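Local coordinates for heme utilization carrier protein (Escherichia coli O157:H7, PDB 6U9J) that probably binds heme in the cytosol and carries it, as part of the pathway by which this bacterium takes up and degrades heme anaerobically, at residues Leu26-Val29 with Val30-Pro34; Val61-Ala64 with Asp65-Leu68; Glu108-Met112 with Gly113-Ala117; His151-Ala154 with Ala155-Lys158. One frame throughout, in Å; residues are numbered along the deposited sequence.

Followed from the N terminus, the four contacts come in series, and none nests in or crosses another; each is a short-range closure within one continuous run of chain. Interaction 1 forms the last turn of helix 26-31, which lies on strands 103-111 and 114-122. Interaction 2 closes the hairpin of strands 56-62 and 66-71, at the edge of the six-stranded sheet where the second subunit joins. Interaction 3 closes the hairpin of strands 103-111 and 114-122 in the same sheet. Interaction 4 is the C-terminal end of helix 144-157. Interactions 3 and 4 touch, E108 OE2 lying 2.7 Å from H151 NE2, a probable hydrogen bond between sheet and helix.

Interaction 1 of 4, residues Leu26-Val29 with Val30-Pro34; sequences LLEV and VRNLP
L26 and L27 offer their carbonyl oxygens to the amides of V30 and R31, two i to i+4 helical bonds, V30 N to L26 O and R31 N to L27 O, each 2.9 Å long. At N32 the pattern changes: its amide bonds to V29 O at 3.0 Å and only weakly to E28 O. The E28 carbonyl is gripped mainly by the side chain of N32, whose ND2 reaches E28 O at 2.7 Å. The carboxamide gets there with CG beside the backbone N (chi1 -73°), folding the group back over the turn just completed. The E28 carboxylate stays near, its plane turned 52° from that carboxamide. On another side of the helix, the extended R31 chain passes L27, with R31 NH1 3.9 Å from L27 CD2 and L27 CD1 over one guanidinium face. V30 and L26 meet loosely through methyls, V30 CG2 being 4.3 Å from L26 CD1, and both side chains also touch F122 of strand 114-122. The arrangement belongs to the last turn of a helix, where an asparagine side chain supplements a weakened backbone bond to a carbonyl, here where helix 26-31 rests on the sheet.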
ATOM      1  N   LEU A  26       3.060 -10.484 -15.805  1.00 27.17           N
ATOM      2  CA  LEU A  26       3.515  -9.122 -16.067  1.00 24.10           C
ATOM      3  C   LEU A  26       5.005  -9.084 -16.385  1.00 25.31           C
ATOM      4  O   LEU A  26       5.444  -8.296 -17.233  1.00 22.28           O
ATOM      5  CB  LEU A  26       3.195  -8.218 -14.880  1.00 21.74           C
ATOM      6  CG  LEU A  26       3.629  -6.759 -14.971  1.00 24.10           C
ATOM      7  CD1 LEU A  26       2.874  -6.048 -16.097  1.00 27.81           C
ATOM      8  CD2 LEU A  26       3.383  -6.060 -13.639  1.00 22.80           C
ATOM      9  N   LEU A  27       5.807  -9.916 -15.714  1.00 22.55           N
ATOM     10  CA  LEU A  27       7.236  -9.930 -16.022  1.00 24.85           C
ATOM     11  C   LEU A  27       7.493 -10.312 -17.476  1.00 23.48           C
ATOM     12  O   LEU A  27       8.320  -9.690 -18.151  1.00 24.05           O
ATOM     13  CB  LEU A  27       7.984 -10.880 -15.083  1.00 24.96           C
ATOM     14  CG  LEU A  27       9.490 -10.987 -15.348  1.00 22.97           C
ATOM     15  CD1 LEU A  27      10.166  -9.614 -15.287  1.00 24.35           C
ATOM     16  CD2 LEU A  27      10.130 -11.941 -14.356  1.00 26.70           C
ATOM     17  N   GLU A  28       6.808 -11.342 -17.976  1.00 27.85           N
ATOM     18  CA  GLU A  28       7.033 -11.733 -19.363  1.00 28.26           C
ATOM     19  C   GLU A  28       6.628 -10.624 -20.329  1.00 30.21           C
ATOM     20  O   GLU A  28       7.301 -10.409 -21.339  1.00 26.72           O
ATOM     21  CB  GLU A  28       6.288 -13.029 -19.685  1.00 37.19           C
ATOM     22  CG  GLU A  28       6.794 -13.696 -20.959  1.00 40.88           C
ATOM     23  CD  GLU A  28       8.225 -14.197 -20.823  1.00 51.81           C
ATOM     24  OE1 GLU A  28       8.979 -14.133 -21.820  1.00 52.07           O
ATOM     25  OE2 GLU A  28       8.599 -14.644 -19.716  1.00 43.96           O
ATOM     26  N   VAL A  29       5.553  -9.894 -20.024  1.00 23.96           N
ATOM     27  CA  VAL A  29       5.191  -8.735 -20.843  1.00 24.12           C
ATOM     28  C   VAL A  29       6.298  -7.689 -20.799  1.00 25.32           C
ATOM     29  O   VAL A  29       6.722  -7.157 -21.830  1.00 24.91           O
ATOM     30  CB  VAL A  29       3.853  -8.145 -20.375  1.00 23.43           C
ATOM     31  CG1 VAL A  29       3.570  -6.808 -21.084  1.00 24.51           C
ATOM     32  CG2 VAL A  29       2.730  -9.140 -20.601  1.00 31.36           C
ATOM     33  N   VAL A  30       6.787  -7.382 -19.596  1.00 22.01           N
ATOM     34  CA  VAL A  30       7.791  -6.333 -19.465  1.00 22.76           C
ATOM     35  C   VAL A  30       9.060  -6.696 -20.229  1.00 22.80           C
ATOM     36  O   VAL A  30       9.706  -5.830 -20.828  1.00 24.00           O
ATOM     37  CB  VAL A  30       8.068  -6.058 -17.974  1.00 18.87           C
ATOM     38  CG1 VAL A  30       9.364  -5.293 -17.809  1.00 22.44           C
ATOM     39  CG2 VAL A  30       6.901  -5.265 -17.383  1.00 20.40           C
ATOM     40  N   ARG A  31       9.446  -7.976 -20.205  1.00 23.45           N
ATOM     41  CA  ARG A  31      10.641  -8.409 -20.925  1.00 25.98           C
ATOM     42  C   ARG A  31      10.531  -8.138 -22.415  1.00 32.14           C
ATOM     43  O   ARG A  31      11.544  -7.881 -23.074  1.00 35.58           O
ATOM     44  CB  ARG A  31      10.875  -9.901 -20.709  1.00 27.03           C
ATOM     45  CG  ARG A  31      11.345 -10.276 -19.332  1.00 27.27           C
ATOM     46  CD  ARG A  31      11.743 -11.740 -19.329  1.00 31.60           C
ATOM     47  NE  ARG A  31      12.085 -12.217 -17.998  1.00 29.64           N
ATOM     48  CZ  ARG A  31      13.280 -12.070 -17.435  1.00 31.59           C
ATOM     49  NH1 ARG A  31      13.494 -12.550 -16.219  1.00 34.19           N
ATOM     50  NH2 ARG A  31      14.256 -11.447 -18.086  1.00 34.33           N
ATOM     51  N   ASN A  32       9.321  -8.195 -22.957  1.00 30.42           N
ATOM     52  CA  ASN A  32       9.094  -8.063 -24.388  1.00 29.07           C
ATOM     53  C   ASN A  32       8.779  -6.637 -24.813  1.00 31.76           C
ATOM     54  O   ASN A  32       8.503  -6.400 -25.994  1.00 31.75           O
ATOM     55  CB  ASN A  32       7.976  -9.011 -24.814  1.00 31.99           C
ATOM     56  CG  ASN A  32       8.426 -10.451 -24.823  1.00 38.67           C
ATOM     57  OD1 ASN A  32       9.123 -10.886 -25.741  1.00 41.82           O
ATOM     58  ND2 ASN A  32       8.045 -11.199 -23.797  1.00 40.40           N
ATOM     59  N   LEU A  33       8.835  -5.685 -23.888  1.00 28.93           N
ATOM     60  CA  LEU A  33       8.669  -4.283 -24.234  1.00 29.56           C
ATOM     61  C   LEU A  33       9.843  -3.797 -25.083  1.00 26.98           C
ATOM     62  O   LEU A  33      10.950  -4.334 -24.998  1.00 34.02           O
ATOM     63  CB  LEU A  33       8.572  -3.433 -22.966  1.00 22.36           C
ATOM     64  CG  LEU A  33       7.258  -3.500 -22.188  1.00 25.86           C
ATOM     65  CD1 LEU A  33       7.388  -2.755 -20.868  1.00 25.91           C
ATOM     66  CD2 LEU A  33       6.118  -2.933 -23.025  1.00 27.36           C
ATOM     67  N   PRO A  34       9.629  -2.771 -25.912  1.00 31.84           N
ATOM     68  CA  PRO A  34      10.759  -2.213 -26.669  1.00 33.23           C
ATOM     69  C   PRO A  34      11.787  -1.507 -25.802  1.00 37.03           C
ATOM     70  O   PRO A  34      12.957  -1.437 -26.194  1.00 37.89           O
ATOM     71  CB  PRO A  34      10.090  -1.239 -27.649  1.00 33.66           C
ATOM     72  CG  PRO A  34       8.717  -1.009 -27.118  1.00 38.21           C
ATOM     73  CD  PRO A  34       8.332  -2.242 -26.361  1.00 30.98           C
TER

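Interaction 2 of 4, residues Val61-Ala64 with Asp65-Leu68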
ATOM      1  N   VAL A  61       1.535   0.951  -4.270  1.00 22.33           N
ATOM      2  CA  VAL A  61       1.202  -0.442  -4.011  1.00 22.54           C
ATOM      3  C   VAL A  61      -0.238  -0.675  -4.451  1.00 23.48           C
ATOM      4  O   VAL A  61      -1.104   0.183  -4.252  1.00 25.21           O
ATOM      5  CB  VAL A  61       1.415  -0.819  -2.531  1.00 25.65           C
ATOM      6  CG1 VAL A  61       0.488  -0.023  -1.627  1.00 29.83           C
ATOM      7  CG2 VAL A  61       1.238  -2.322  -2.342  1.00 30.72           C
ATOM      8  N   HIS A  62      -0.481  -1.834  -5.060  1.00 28.49           N
ATOM      9  CA  HIS A  62      -1.725  -2.159  -5.755  1.00 31.77           C
ATOM     10  C   HIS A  62      -2.252  -3.472  -5.192  1.00 36.26           C
ATOM     11  O   HIS A  62      -1.605  -4.514  -5.343  1.00 42.71           O
ATOM     12  CB  HIS A  62      -1.461  -2.269  -7.260  1.00 38.10           C
ATOM     13  CG  HIS A  62      -2.683  -2.216  -8.124  1.00 47.82           C
ATOM     14  ND1 HIS A  62      -2.608  -2.074  -9.494  1.00 56.60           N
ATOM     15  CD2 HIS A  62      -4.001  -2.314  -7.829  1.00 48.13           C
ATOM     16  CE1 HIS A  62      -3.826  -2.067 -10.003  1.00 52.31           C
ATOM     17  NE2 HIS A  62      -4.691  -2.212  -9.015  1.00 60.43           N
ATOM     18  N   THR A  63      -3.403  -3.429  -4.524  1.00 26.28           N
ATOM     19  CA  THR A  63      -4.105  -4.636  -4.108  1.00 27.18           C
ATOM     20  C   THR A  63      -5.402  -4.748  -4.900  1.00 26.37           C
ATOM     21  O   THR A  63      -5.707  -3.918  -5.763  1.00 29.78           O
ATOM     22  CB  THR A  63      -4.399  -4.636  -2.605  1.00 24.87           C
ATOM     23  OG1 THR A  63      -5.521  -3.784  -2.337  1.00 23.90           O
ATOM     24  CG2 THR A  63      -3.200  -4.141  -1.823  1.00 28.07           C
ATOM     25  N   ALA A  64      -6.169  -5.797  -4.599  1.00 26.86           N
ATOM     26  CA  ALA A  64      -7.424  -6.012  -5.306  1.00 29.29           C
ATOM     27  C   ALA A  64      -8.367  -4.840  -5.118  1.00 29.06           C
ATOM     28  O   ALA A  64      -9.131  -4.508  -6.028  1.00 33.83           O
ATOM     29  CB  ALA A  64      -8.089  -7.304  -4.828  1.00 31.13           C
ATOM     30  N   ASP A  65      -8.322  -4.186  -3.959  1.00 25.13           N
ATOM     31  CA  ASP A  65      -9.322  -3.184  -3.649  1.00 23.85           C
ATOM     32  C   ASP A  65      -8.784  -1.797  -3.358  1.00 21.39           C
ATOM     33  O   ASP A  65      -9.586  -0.869  -3.207  1.00 23.25           O
ATOM     34  CB  ASP A  65     -10.181  -3.659  -2.470  1.00 34.25           C
ATOM     35  CG  ASP A  65     -11.226  -4.670  -2.908  1.00 31.02           C
ATOM     36  OD1 ASP A  65     -11.781  -4.491  -4.018  1.00 36.56           O
ATOM     37  OD2 ASP A  65     -11.479  -5.634  -2.168  1.00 38.67           O
ATOM     38  N   VAL A  66      -7.469  -1.608  -3.278  1.00 20.01           N
ATOM     39  CA  VAL A  66      -6.873  -0.332  -2.898  0.81 21.58           C
ATOM     40  C   VAL A  66      -5.646  -0.088  -3.769  1.00 28.75           C
ATOM     41  O   VAL A  66      -4.904  -1.028  -4.081  1.00 28.72           O
ATOM     42  CB  VAL A  66      -6.487  -0.321  -1.398  0.81 24.66           C
ATOM     43  CG1 VAL A  66      -5.642   0.902  -1.040  0.81 24.41           C
ATOM     44  CG2 VAL A  66      -7.726  -0.397  -0.511  0.81 23.33           C
ATOM     45  N   ILE A  67      -5.433   1.165  -4.144  1.00 25.86           N
ATOM     46  CA  ILE A  67      -4.153   1.649  -4.632  1.00 22.74           C
ATOM     47  C   ILE A  67      -3.792   2.820  -3.741  1.00 23.65           C
ATOM     48  O   ILE A  67      -4.560   3.782  -3.634  1.00 29.16           O
ATOM     49  CB  ILE A  67      -4.199   2.089  -6.100  1.00 23.38           C
ATOM     50  CG1 ILE A  67      -4.484   0.898  -7.016  1.00 31.30           C
ATOM     51  CG2 ILE A  67      -2.877   2.758  -6.465  1.00 30.37           C
ATOM     52  CD1 ILE A  67      -4.096   1.140  -8.468  1.00 42.16           C
ATOM     53  N   LEU A  68      -2.655   2.735  -3.077  1.00 23.64           N
ATOM     54  CA  LEU A  68      -2.145   3.866  -2.334  1.00 22.09           C
ATOM     55  C   LEU A  68      -0.865   4.325  -3.001  1.00 23.74           C
ATOM     56  O   LEU A  68      -0.042   3.501  -3.417  1.00 26.53           O
ATOM     57  CB  LEU A  68      -1.883   3.520  -0.866  1.00 24.90           C
ATOM     58  CG  LEU A  68      -3.123   3.405   0.027  1.00 29.10           C
ATOM     59  CD1 LEU A  68      -2.706   3.489   1.483  1.00 29.61           C
ATOM     60  CD2 LEU A  68      -4.148   4.474  -0.292  1.00 33.79           C
TER
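The imidazole of H62 and the side chain of I67 meet on one side of a two-stranded ladder, whose backbone bonds form the first group of interactions. V61 and L68 are an antiparallel hydrogen-bonded pair, V61 N reaching L68 O at 3.1 Å and L68 N reaching V61 O at 3.2 Å. Nearer the turn, T63 N donates to V66 O at 2.9 Å in an almost straight bond (166° at the hydrogen). Between these rungs, I67 CA makes a CA-H...O contact with V61 O.

A second group centres on one hydroxyl. T63 OG1 accepts from two successive amides, V66 N at 3.1 Å and D65 N at 3.3 Å. Its first torsion (chi1 78°) holds the oxygen between the backbone N and the carbonyl carbon, turned in over the bend, where it can serve both.

The third group is made of CH-pi and apolar contacts. H62 and I67 form a non-hydrogen-bonded pair, and I67 CD1 sits 3.4 Å from the centroid of the H62 ring, only 7° off the ring normal: a CH-pi contact over the face, with CG1 following above CD2. On the other side of the sheet V61 CG1 approaches L68 CB.

Beyond the hairpin lies the second subunit. V66 and I67 pair with a strand of that chain, so the sheet continues across the interface, and D65 OD1 bonds to N100 of the second subunit. The chemistry implies a turn braced from within by a threonine oxygen, leaving the outer backbone edge of strand 66-71 to serve dimer assembly.

Interaction 3 of 4, residues Glu108-Met112 with Gly113-Ala117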
ATOM      1  N   GLU A 108      10.425   2.432 -19.707  1.00 19.44           N
ATOM      2  CA  GLU A 108       9.975   3.686 -20.293  1.00 22.21           C
ATOM      3  C   GLU A 108       8.950   3.361 -21.364  1.00 20.97           C
ATOM      4  O   GLU A 108       9.188   2.491 -22.205  1.00 24.08           O
ATOM      5  CB  GLU A 108      11.133   4.480 -20.898  1.00 23.94           C
ATOM      6  CG  GLU A 108      12.156   4.916 -19.863  1.00 24.00           C
ATOM      7  CD  GLU A 108      13.368   5.572 -20.501  1.00 32.51           C
ATOM      8  OE1 GLU A 108      14.404   4.892 -20.649  1.00 41.34           O
ATOM      9  OE2 GLU A 108      13.274   6.765 -20.863  1.00 34.18           O
ATOM     10  N   ARG A 109       7.802   4.022 -21.302  1.00 19.44           N
ATOM     11  CA  ARG A 109       6.791   3.828 -22.340  1.00 19.83           C
ATOM     12  C   ARG A 109       5.824   4.997 -22.312  1.00 21.44           C
ATOM     13  O   ARG A 109       5.877   5.864 -21.441  1.00 24.55           O
ATOM     14  CB  ARG A 109       6.045   2.504 -22.139  1.00 21.81           C
ATOM     15  CG  ARG A 109       5.307   2.430 -20.810  1.00 22.13           C
ATOM     16  CD  ARG A 109       4.576   1.104 -20.647  1.00 29.32           C
ATOM     17  NE  ARG A 109       3.533   0.955 -21.663  1.00 43.32           N
ATOM     18  CZ  ARG A 109       2.224   0.918 -21.417  1.00 43.55           C
ATOM     19  NH1 ARG A 109       1.370   0.787 -22.426  1.00 39.39           N
ATOM     20  NH2 ARG A 109       1.765   0.995 -20.175  1.00 37.62           N
ATOM     21  N   LYS A 110       4.939   5.035 -23.305  1.00 21.77           N
ATOM     22  CA  LYS A 110       3.828   5.965 -23.239  1.00 22.46           C
ATOM     23  C   LYS A 110       2.603   5.278 -22.652  1.00 24.70           C
ATOM     24  O   LYS A 110       2.299   4.129 -22.990  1.00 29.81           O
ATOM     25  CB  LYS A 110       3.502   6.534 -24.619  1.00 24.08           C
ATOM     26  CG  LYS A 110       4.441   7.661 -25.023  1.00 28.60           C
ATOM     27  CD  LYS A 110       3.951   8.392 -26.241  1.00 35.92           C
ATOM     28  CE  LYS A 110       4.971   9.425 -26.669  1.00 26.77           C
ATOM     29  NZ  LYS A 110       4.819  10.701 -25.922  1.00 26.36           N
ATOM     30  N   PHE A 111       1.937   5.973 -21.731  1.00 22.99           N
ATOM     31  CA  PHE A 111       0.688   5.514 -21.133  1.00 21.54           C
ATOM     32  C   PHE A 111      -0.367   6.555 -21.470  1.00 29.04           C
ATOM     33  O   PHE A 111      -0.335   7.667 -20.932  1.00 25.38           O
ATOM     34  CB  PHE A 111       0.820   5.326 -19.621  1.00 27.57           C
ATOM     35  CG  PHE A 111      -0.450   4.887 -18.963  1.00 28.58           C
ATOM     36  CD1 PHE A 111      -1.070   3.706 -19.346  1.00 31.32           C
ATOM     37  CD2 PHE A 111      -1.031   5.652 -17.966  1.00 31.73           C
ATOM     38  CE1 PHE A 111      -2.245   3.298 -18.746  1.00 29.87           C
ATOM     39  CE2 PHE A 111      -2.210   5.250 -17.363  1.00 41.40           C
ATOM     40  CZ  PHE A 111      -2.817   4.073 -17.755  1.00 36.39           C
ATOM     41  N   MET A 112      -1.279   6.199 -22.372  1.00 24.85           N
ATOM     42  CA  MET A 112      -2.293   7.136 -22.852  1.00 28.11           C
ATOM     43  C   MET A 112      -1.654   8.449 -23.301  1.00 28.47           C
ATOM     44  O   MET A 112      -2.117   9.543 -22.965  1.00 29.55           O
ATOM     45  CB  MET A 112      -3.346   7.381 -21.777  1.00 31.22           C
ATOM     46  CG  MET A 112      -3.814   6.102 -21.100  1.00 35.68           C
ATOM     47  SD  MET A 112      -5.418   6.296 -20.314  1.00 37.57           S
ATOM     48  CE  MET A 112      -5.013   7.486 -19.046  1.00 36.51           C
ATOM     49  N   GLY A 113      -0.563   8.343 -24.053  1.00 25.38           N
ATOM     50  CA  GLY A 113       0.101   9.500 -24.626  1.00 25.62           C
ATOM     51  C   GLY A 113       1.060  10.210 -23.696  1.00 23.63           C
ATOM     52  O   GLY A 113       1.735  11.153 -24.130  1.00 27.21           O
ATOM     53  N   MET A 114       1.179   9.756 -22.449  1.00 22.56           N
ATOM     54  CA  MET A 114       2.037  10.373 -21.451  1.00 24.64           C
ATOM     55  C   MET A 114       3.353   9.598 -21.394  1.00 24.01           C
ATOM     56  O   MET A 114       3.340   8.380 -21.202  1.00 30.33           O
ATOM     57  CB  MET A 114       1.333  10.343 -20.099  1.00 28.99           C
ATOM     58  CG  MET A 114       1.647  11.453 -19.148  1.00 39.03           C
ATOM     59  SD  MET A 114       0.239  11.559 -18.030  1.00 38.18           S
ATOM     60  CE  MET A 114       0.111   9.848 -17.512  1.00 34.17           C
ATOM     61  N   ASP A 115       4.482  10.292 -21.565  1.00 20.90           N
ATOM     62  CA  ASP A 115       5.767   9.667 -21.255  1.00 20.62           C
ATOM     63  C   ASP A 115       5.778   9.247 -19.790  1.00 24.57           C
ATOM     64  O   ASP A 115       5.384  10.020 -18.913  1.00 21.12           O
ATOM     65  CB  ASP A 115       6.931  10.634 -21.506  1.00 23.01           C
ATOM     66  CG  ASP A 115       7.420  10.646 -22.954  1.00 26.23           C
ATOM     67  OD1 ASP A 115       6.828   9.963 -23.815  1.00 25.85           O
ATOM     68  OD2 ASP A 115       8.420  11.357 -23.208  1.00 25.15           O
ATOM     69  N   THR A 116       6.233   8.021 -19.523  1.00 17.92           N
ATOM     70  CA  THR A 116       6.340   7.500 -18.160  0.77 18.55           C
ATOM     71  C   THR A 116       7.662   6.780 -17.993  1.00 19.59           C
ATOM     72  O   THR A 116       8.211   6.224 -18.945  1.00 21.50           O
ATOM     73  CB  THR A 116       5.238   6.496 -17.794  0.77 23.39           C
ATOM     74  OG1 THR A 116       5.447   5.279 -18.520  0.77 26.41           O
ATOM     75  CG2 THR A 116       3.834   7.056 -18.053  0.77 18.30           C
ATOM     76  N   ALA A 117       8.157   6.758 -16.759  1.00 18.75           N
ATOM     77  CA  ALA A 117       9.385   6.052 -16.437  1.00 17.97           C
ATOM     78  C   ALA A 117       9.163   5.424 -15.077  1.00 18.10           C
ATOM     79  O   ALA A 117       8.802   6.131 -14.134  1.00 19.75           O
ATOM     80  CB  ALA A 117      10.596   6.987 -16.402  1.00 19.44           C
TER
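K110 and D115 are cross-strand neighbours near the end of a tight beta hairpin, whose strands 103-111 and 114-122 are adjacent in the six-stranded antiparallel sheet; a type I' turn from F111 to M114 joins them. F111 N reaches M114 O at 2.8 Å, and M114 N returns to F111 O at 3.0 Å, the latter donor well above the carbonyl plane. M112 and G113 fill the two central positions of the turn, both with positive phi, 83° at G113, a conformation that glycine adopts readily. Farther along, R109 and T116 form the next hydrogen-bonded pair: T116 N donates to R109 O at 2.9 Å and R109 N to T116 O at 3.3 Å.

K110 and D115, a non-hydrogen-bonded pair, add a salt bridge, K110 NZ standing 3.0 Å from D115 OD1. The lysine chain bends at its last torsion (chi4 -84°), and the ammonium meets that oxygen from above the carboxylate plane (47° out of it). On the face bearing F111 and T116, T116 CG2 packs on F111 CB at 3.8 Å, while M114 CE comes to the ring edge of F111.

Around the hairpin, the R109 guanidinium turns away to a salt bridge with E10, and the backbone oxygen of D115 is taken by R136. On the face bearing E108 and A117, both side chains pack on F150 of helix 144-157, while the backbone of E108 bonds to S35.

Interaction 4 of 4, residues His151-Ala154 with Ala155-Lys158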
ATOM      1  N   HIS A 151      18.091   7.220 -16.476  1.00 16.68           N
ATOM      2  CA  HIS A 151      18.880   6.664 -17.570  1.00 20.03           C
ATOM      3  C   HIS A 151      20.279   6.263 -17.117  1.00 20.80           C
ATOM      4  O   HIS A 151      20.823   5.255 -17.587  1.00 21.17           O
ATOM      5  CB  HIS A 151      18.976   7.673 -18.705  1.00 18.46           C
ATOM      6  CG  HIS A 151      17.711   7.811 -19.482  1.00 19.54           C
ATOM      7  ND1 HIS A 151      17.323   8.998 -20.059  1.00 23.06           N
ATOM      8  CD2 HIS A 151      16.744   6.910 -19.775  1.00 20.02           C
ATOM      9  CE1 HIS A 151      16.168   8.825 -20.677  1.00 21.30           C
ATOM     10  NE2 HIS A 151      15.799   7.567 -20.534  1.00 20.99           N
ATOM     11  N   THR A 152      20.876   7.040 -16.213  1.00 19.09           N
ATOM     12  CA  THR A 152      22.183   6.666 -15.670  1.00 22.92           C
ATOM     13  C   THR A 152      22.114   5.340 -14.919  1.00 25.59           C
ATOM     14  O   THR A 152      22.999   4.487 -15.063  1.00 21.08           O
ATOM     15  CB  THR A 152      22.701   7.788 -14.771  1.00 20.52           C
ATOM     16  OG1 THR A 152      22.942   8.950 -15.572  1.00 27.96           O
ATOM     17  CG2 THR A 152      24.001   7.391 -14.080  1.00 26.43           C
ATOM     18  N   LEU A 153      21.059   5.134 -14.134  1.00 19.61           N
ATOM     19  CA  LEU A 153      20.923   3.872 -13.410  1.00 19.52           C
ATOM     20  C   LEU A 153      20.708   2.710 -14.369  1.00 18.90           C
ATOM     21  O   LEU A 153      21.315   1.646 -14.211  1.00 20.64           O
ATOM     22  CB  LEU A 153      19.771   3.958 -12.415  1.00 18.99           C
ATOM     23  CG  LEU A 153      19.361   2.658 -11.700  1.00 16.45           C
ATOM     24  CD1 LEU A 153      20.512   2.030 -10.876  1.00 17.02           C
ATOM     25  CD2 LEU A 153      18.152   2.920 -10.809  1.00 19.15           C
ATOM     26  N   ALA A 154      19.869   2.898 -15.394  1.00 18.56           N
ATOM     27  CA  ALA A 154      19.642   1.814 -16.337  1.00 19.25           C
ATOM     28  C   ALA A 154      20.938   1.415 -17.036  1.00 24.84           C
ATOM     29  O   ALA A 154      21.205   0.223 -17.225  1.00 24.96           O
ATOM     30  CB  ALA A 154      18.584   2.221 -17.363  1.00 19.56           C
ATOM     31  N   ALA A 155      21.762   2.397 -17.405  1.00 23.75           N
ATOM     32  CA  ALA A 155      23.031   2.086 -18.056  1.00 28.57           C
ATOM     33  C   ALA A 155      23.959   1.335 -17.116  1.00 29.61           C
ATOM     34  O   ALA A 155      24.647   0.393 -17.527  1.00 30.10           O
ATOM     35  CB  ALA A 155      23.693   3.370 -18.554  1.00 26.34           C
ATOM     36  N   SER A 156      23.980   1.733 -15.846  1.00 23.78           N
ATOM     37  CA  SER A 156      24.826   1.057 -14.876  1.00 26.17           C
ATOM     38  C   SER A 156      24.312  -0.343 -14.580  1.00 29.96           C
ATOM     39  O   SER A 156      25.108  -1.251 -14.358  1.00 31.31           O
ATOM     40  CB  SER A 156      24.915   1.902 -13.611  1.00 25.01           C
ATOM     41  OG  SER A 156      23.748   1.774 -12.834  1.00 39.63           O
ATOM     42  N   LEU A 157      22.999  -0.552 -14.571  1.00 28.02           N
ATOM     43  CA  LEU A 157      22.499  -1.907 -14.361  1.00 29.19           C
ATOM     44  C   LEU A 157      22.875  -2.819 -15.520  1.00 35.27           C
ATOM     45  O   LEU A 157      22.920  -4.043 -15.357  1.00 43.78           O
ATOM     46  CB  LEU A 157      20.983  -1.896 -14.168  1.00 26.10           C
ATOM     47  CG  LEU A 157      20.506  -1.314 -12.840  1.00 24.99           C
ATOM     48  CD1 LEU A 157      19.001  -1.217 -12.815  1.00 23.10           C
ATOM     49  CD2 LEU A 157      21.004  -2.144 -11.651  1.00 23.03           C
ATOM     50  N   LYS A 158      23.140  -2.248 -16.692  1.00 39.15           N
ATOM     51  CA  LYS A 158      23.580  -3.044 -17.824  1.00 34.71           C
ATOM     52  C   LYS A 158      25.085  -3.313 -17.831  1.00 45.72           C
ATOM     53  O   LYS A 158      25.563  -3.930 -18.789  1.00 51.66           O
ATOM     54  CB  LYS A 158      23.145  -2.378 -19.133  1.00 39.32           C
ATOM     55  CG  LYS A 158      21.731  -2.772 -19.554  1.00 39.28           C
ATOM     56  CD  LYS A 158      20.849  -1.570 -19.854  1.00 46.28           C
ATOM     57  CE  LYS A 158      21.360  -0.793 -21.046  1.00 42.10           C
ATOM     58  NZ  LYS A 158      20.291   0.069 -21.639  1.00 50.92           N
TER
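S156 and L157 both donate to the carbonyl of L153, S156 OG to L153 O at 2.8 Å and L157 N to L153 O also at 2.8 Å. With chi1 near +78° the serine hydroxyl swings back over the helix toward the preceding turn, and the C=O...OG angle at L153 O is 117°, whereas the amide of L157 comes nearly head-on. One carbonyl thus carries a backbone bond and a side-chain bond together. Farther back, A155 N to H151 O and S156 N to T152 O, both 3.0 Å, are regular i to i+4 helical bonds; the last, K158 N to A154 O, lengthens to 3.2 Å as the helix ends.

Packing follows the same spacing. L153 and L157 are one turn apart, L153 CD1 lying 3.9 Å from L157 CG. The bent K158 chain lays its CD against the A154 carbonyl oxygen at 3.2 Å.

H151, at the start of this run, reaches E108 of strand 103-111. The leucine side faces inward: L153 and L157 both rest on L106 of that same strand and on helix 44-51, and L157 also meets V39 of strand 36-40.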